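Long-range contact in 6b protein (Agrobacterium vitis, PDB 3AQ2), which probably disturbs plant cell proliferation by acting on microRNA machinery, as a plasmid-encoded toxin-like protein with an ADP-ribosylation fold: residues A[34-44]-A[55-63]. Sequence-based numbering, arbitrary orientation.
Sequences FRSTLSQLVYF and DDEYLLSDQ
Tyr43 lays one ring face over Tyr58 CB, which sits 3.7 Å from the Tyr43 ring centroid and 10° off the ring normal, a CH-pi contact. The two tyrosines run side by side and point the same way, but their planes differ by 52°, an oblique pair with centroids 5.7 Å apart. A water in the plane of the Tyr43 ring links Tyr43 OH to Asp56 O. On the face of the two-stranded sheet that carries both tyrosines, Leu41 CD2 reaches Tyr58 CD1 at 3.3 Å.

Leu59, on the opposite face of the sheet with Val42, spreads its two methyls: CD1 meets the edge of the Phe34 ring at CZ (3.7 Å), and CD2 meets Phe44 CE2 (3.7 Å). Bonds from Val42 N to Leu59 O and from Leu59 N to Val42 O define the antiparallel hydrogen-bonded pair.

With OG between backbone N and carbonyl carbon (chi1 57°), Ser61 OG donates to Ser39 O, just past the helix, at 2.6 Å. Nearby, Arg35 NH1 forms a salt bridge with Asp62 OD1 (2.8 Å); the carboxylate stands nearly perpendicular to the guanidinium, Asp62 CG over one face.

Strands 41-43 and 58-60 thus make a two-stranded hairpin following helix 20-38, with Phe34 edge-to-face with Trp9, Phe44 likewise with Tyr195, and Glu57 held by Ser140 and by Arg161 of strand 154-161.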
# COMPACT_ATOMS: atom_id res chain seq x y z
N PHE A 34 11.24 5.51 -8.62
CA PHE A 34 11.51 4.55 -7.55
C PHE A 34 12.31 3.35 -8.09
O PHE A 34 13.37 3.01 -7.56
CB PHE A 34 10.17 4.10 -6.96
CG PHE A 34 10.28 3.26 -5.72
CD1 PHE A 34 10.20 3.85 -4.47
CD2 PHE A 34 10.42 1.88 -5.80
CE1 PHE A 34 10.27 3.08 -3.31
CE2 PHE A 34 10.50 1.10 -4.65
CZ PHE A 34 10.42 1.70 -3.39
N ARG A 35 11.80 2.73 -9.16
CA ARG A 35 12.45 1.60 -9.81
C ARG A 35 13.85 1.97 -10.32
O ARG A 35 14.80 1.19 -10.15
CB ARG A 35 11.58 1.04 -10.95
CG ARG A 35 12.34 0.15 -11.96
CD ARG A 35 12.58 -1.28 -11.45
NE ARG A 35 13.85 -1.86 -11.91
CZ ARG A 35 14.09 -2.34 -13.13
NH1 ARG A 35 13.16 -2.32 -14.07
NH2 ARG A 35 15.29 -2.84 -13.41
N SER A 36 13.96 3.15 -10.92
CA SER A 36 15.21 3.60 -11.53
C SER A 36 16.34 3.70 -10.50
O SER A 36 17.48 3.31 -10.76
CB SER A 36 15.03 4.93 -12.26
OG SER A 36 14.17 4.80 -13.38
N THR A 37 16.00 4.21 -9.32
CA THR A 37 16.99 4.51 -8.30
C THR A 37 17.27 3.35 -7.35
O THR A 37 18.34 3.29 -6.76
CB THR A 37 16.60 5.73 -7.45
OG1 THR A 37 15.36 5.48 -6.78
CG2 THR A 37 16.48 6.99 -8.32
N LEU A 38 16.30 2.44 -7.22
CA LEU A 38 16.38 1.38 -6.20
C LEU A 38 16.49 -0.06 -6.73
O LEU A 38 16.71 -0.99 -5.95
CB LEU A 38 15.20 1.48 -5.23
CG LEU A 38 15.01 2.80 -4.46
CD1 LEU A 38 13.75 2.72 -3.61
CD2 LEU A 38 16.19 3.13 -3.57
N SER A 39 16.34 -0.22 -8.05
CA SER A 39 16.42 -1.52 -8.75
C SER A 39 15.13 -2.33 -8.72
O SER A 39 14.17 -1.97 -8.03
CB SER A 39 17.60 -2.37 -8.26
OG SER A 39 17.19 -3.26 -7.23
N GLN A 40 15.14 -3.45 -9.45
CA GLN A 40 14.00 -4.36 -9.54
C GLN A 40 13.76 -5.16 -8.27
O GLN A 40 12.67 -5.70 -8.06
CB GLN A 40 14.18 -5.32 -10.73
CG GLN A 40 15.28 -6.37 -10.58
CD GLN A 40 16.62 -5.97 -11.18
OE1 GLN A 40 17.30 -6.80 -11.79
NE2 GLN A 40 17.00 -4.71 -11.02
N LEU A 41 14.79 -5.24 -7.42
CA LEU A 41 14.74 -6.01 -6.19
C LEU A 41 15.17 -5.12 -5.04
O LEU A 41 16.34 -4.72 -4.95
CB LEU A 41 15.69 -7.21 -6.31
CG LEU A 41 15.55 -8.38 -5.32
CD1 LEU A 41 15.76 -7.95 -3.90
CD2 LEU A 41 14.21 -9.06 -5.47
N VAL A 42 14.23 -4.82 -4.14
CA VAL A 42 14.48 -3.83 -3.09
C VAL A 42 14.31 -4.43 -1.69
O VAL A 42 13.20 -4.65 -1.25
CB VAL A 42 13.56 -2.59 -3.24
CG1 VAL A 42 13.90 -1.52 -2.22
CG2 VAL A 42 13.66 -2.01 -4.65
N TYR A 43 15.44 -4.65 -1.00
CA TYR A 43 15.41 -4.92 0.44
C TYR A 43 15.37 -3.58 1.15
O TYR A 43 15.78 -2.56 0.59
CB TYR A 43 16.62 -5.74 0.87
CG TYR A 43 16.52 -7.18 0.45
CD1 TYR A 43 16.97 -7.58 -0.80
CD2 TYR A 43 15.91 -8.13 1.27
CE1 TYR A 43 16.87 -8.90 -1.21
CE2 TYR A 43 15.81 -9.46 0.87
CZ TYR A 43 16.29 -9.83 -0.38
OH TYR A 43 16.20 -11.14 -0.83
N PHE A 44 14.87 -3.57 2.38
CA PHE A 44 14.61 -2.28 3.04
C PHE A 44 14.70 -2.29 4.56
O PHE A 44 15.14 -1.31 5.15
CB PHE A 44 13.26 -1.70 2.61
CG PHE A 44 12.09 -2.64 2.80
CD1 PHE A 44 11.33 -2.59 3.98
CD2 PHE A 44 11.75 -3.56 1.82
CE1 PHE A 44 10.24 -3.45 4.17
CE2 PHE A 44 10.64 -4.43 1.99
CZ PHE A 44 9.90 -4.37 3.18
N ASP A 55 16.54 -8.09 6.47
CA ASP A 55 15.68 -9.26 6.70
C ASP A 55 15.26 -9.89 5.37
O ASP A 55 15.83 -9.56 4.32
CB ASP A 55 14.50 -8.95 7.66
CG ASP A 55 13.41 -8.07 7.03
OD1 ASP A 55 13.38 -7.87 5.79
OD2 ASP A 55 12.55 -7.60 7.81
N ASP A 56 14.29 -10.80 5.39
CA ASP A 56 13.97 -11.56 4.18
C ASP A 56 12.96 -10.91 3.24
O ASP A 56 12.71 -11.44 2.15
CB ASP A 56 13.51 -12.98 4.54
CG ASP A 56 14.62 -13.81 5.16
OD1 ASP A 56 15.75 -13.78 4.63
OD2 ASP A 56 14.36 -14.50 6.17
N GLU A 57 12.40 -9.76 3.63
CA GLU A 57 11.33 -9.15 2.83
C GLU A 57 11.90 -8.26 1.73
O GLU A 57 12.76 -7.42 2.00
CB GLU A 57 10.37 -8.35 3.71
CG GLU A 57 9.10 -7.93 2.98
CD GLU A 57 7.98 -7.43 3.90
OE1 GLU A 57 8.22 -7.25 5.11
OE2 GLU A 57 6.86 -7.22 3.38
N TYR A 58 11.43 -8.43 0.49
CA TYR A 58 11.93 -7.63 -0.62
C TYR A 58 10.79 -7.17 -1.52
O TYR A 58 9.80 -7.88 -1.69
CB TYR A 58 12.97 -8.42 -1.44
CG TYR A 58 12.43 -9.68 -2.08
CD1 TYR A 58 11.78 -9.62 -3.31
CD2 TYR A 58 12.58 -10.93 -1.47
CE1 TYR A 58 11.28 -10.76 -3.93
CE2 TYR A 58 12.07 -12.09 -2.08
CZ TYR A 58 11.42 -11.99 -3.31
OH TYR A 58 10.90 -13.10 -3.95
N LEU A 59 10.92 -5.95 -2.05
CA LEU A 59 9.95 -5.43 -3.00
C LEU A 59 10.31 -5.89 -4.38
O LEU A 59 11.48 -5.92 -4.76
CB LEU A 59 9.93 -3.89 -3.00
CG LEU A 59 9.76 -3.14 -1.68
CD1 LEU A 59 9.66 -1.65 -1.96
CD2 LEU A 59 8.54 -3.63 -0.92
N LEU A 60 9.26 -6.19 -5.14
CA LEU A 60 9.36 -6.49 -6.56
C LEU A 60 8.88 -5.23 -7.26
O LEU A 60 7.69 -4.93 -7.25
CB LEU A 60 8.47 -7.69 -6.91
CG LEU A 60 8.67 -9.05 -6.19
CD1 LEU A 60 8.27 -8.99 -4.72
CD2 LEU A 60 7.86 -10.13 -6.88
N SER A 61 9.81 -4.47 -7.83
CA SER A 61 9.46 -3.15 -8.37
C SER A 61 9.08 -3.17 -9.85
O SER A 61 8.65 -2.14 -10.39
CB SER A 61 10.60 -2.17 -8.13
OG SER A 61 11.78 -2.66 -8.72
N ASP A 62 9.26 -4.32 -10.50
CA ASP A 62 8.76 -4.54 -11.87
C ASP A 62 7.29 -4.96 -11.85
O ASP A 62 6.90 -5.98 -12.44
CB ASP A 62 9.57 -5.64 -12.56
CG ASP A 62 10.94 -5.18 -13.00
OD1 ASP A 62 11.14 -3.96 -13.17
OD2 ASP A 62 11.81 -6.06 -13.19
N GLN A 63 6.48 -4.17 -11.16
CA GLN A 63 5.04 -4.36 -11.20
C GLN A 63 4.40 -3.00 -11.02
O GLN A 63 5.10 -2.03 -10.73
CB GLN A 63 4.57 -5.35 -10.12
CG GLN A 63 4.74 -4.86 -8.68
CD GLN A 63 4.32 -5.89 -7.65
OE1 GLN A 63 5.09 -6.20 -6.73
NE2 GLN A 63 3.11 -6.43 -7.79
O HOH W 1 14.65 -12.86 0.84
O HOH W 2 14.00 -5.94 3.95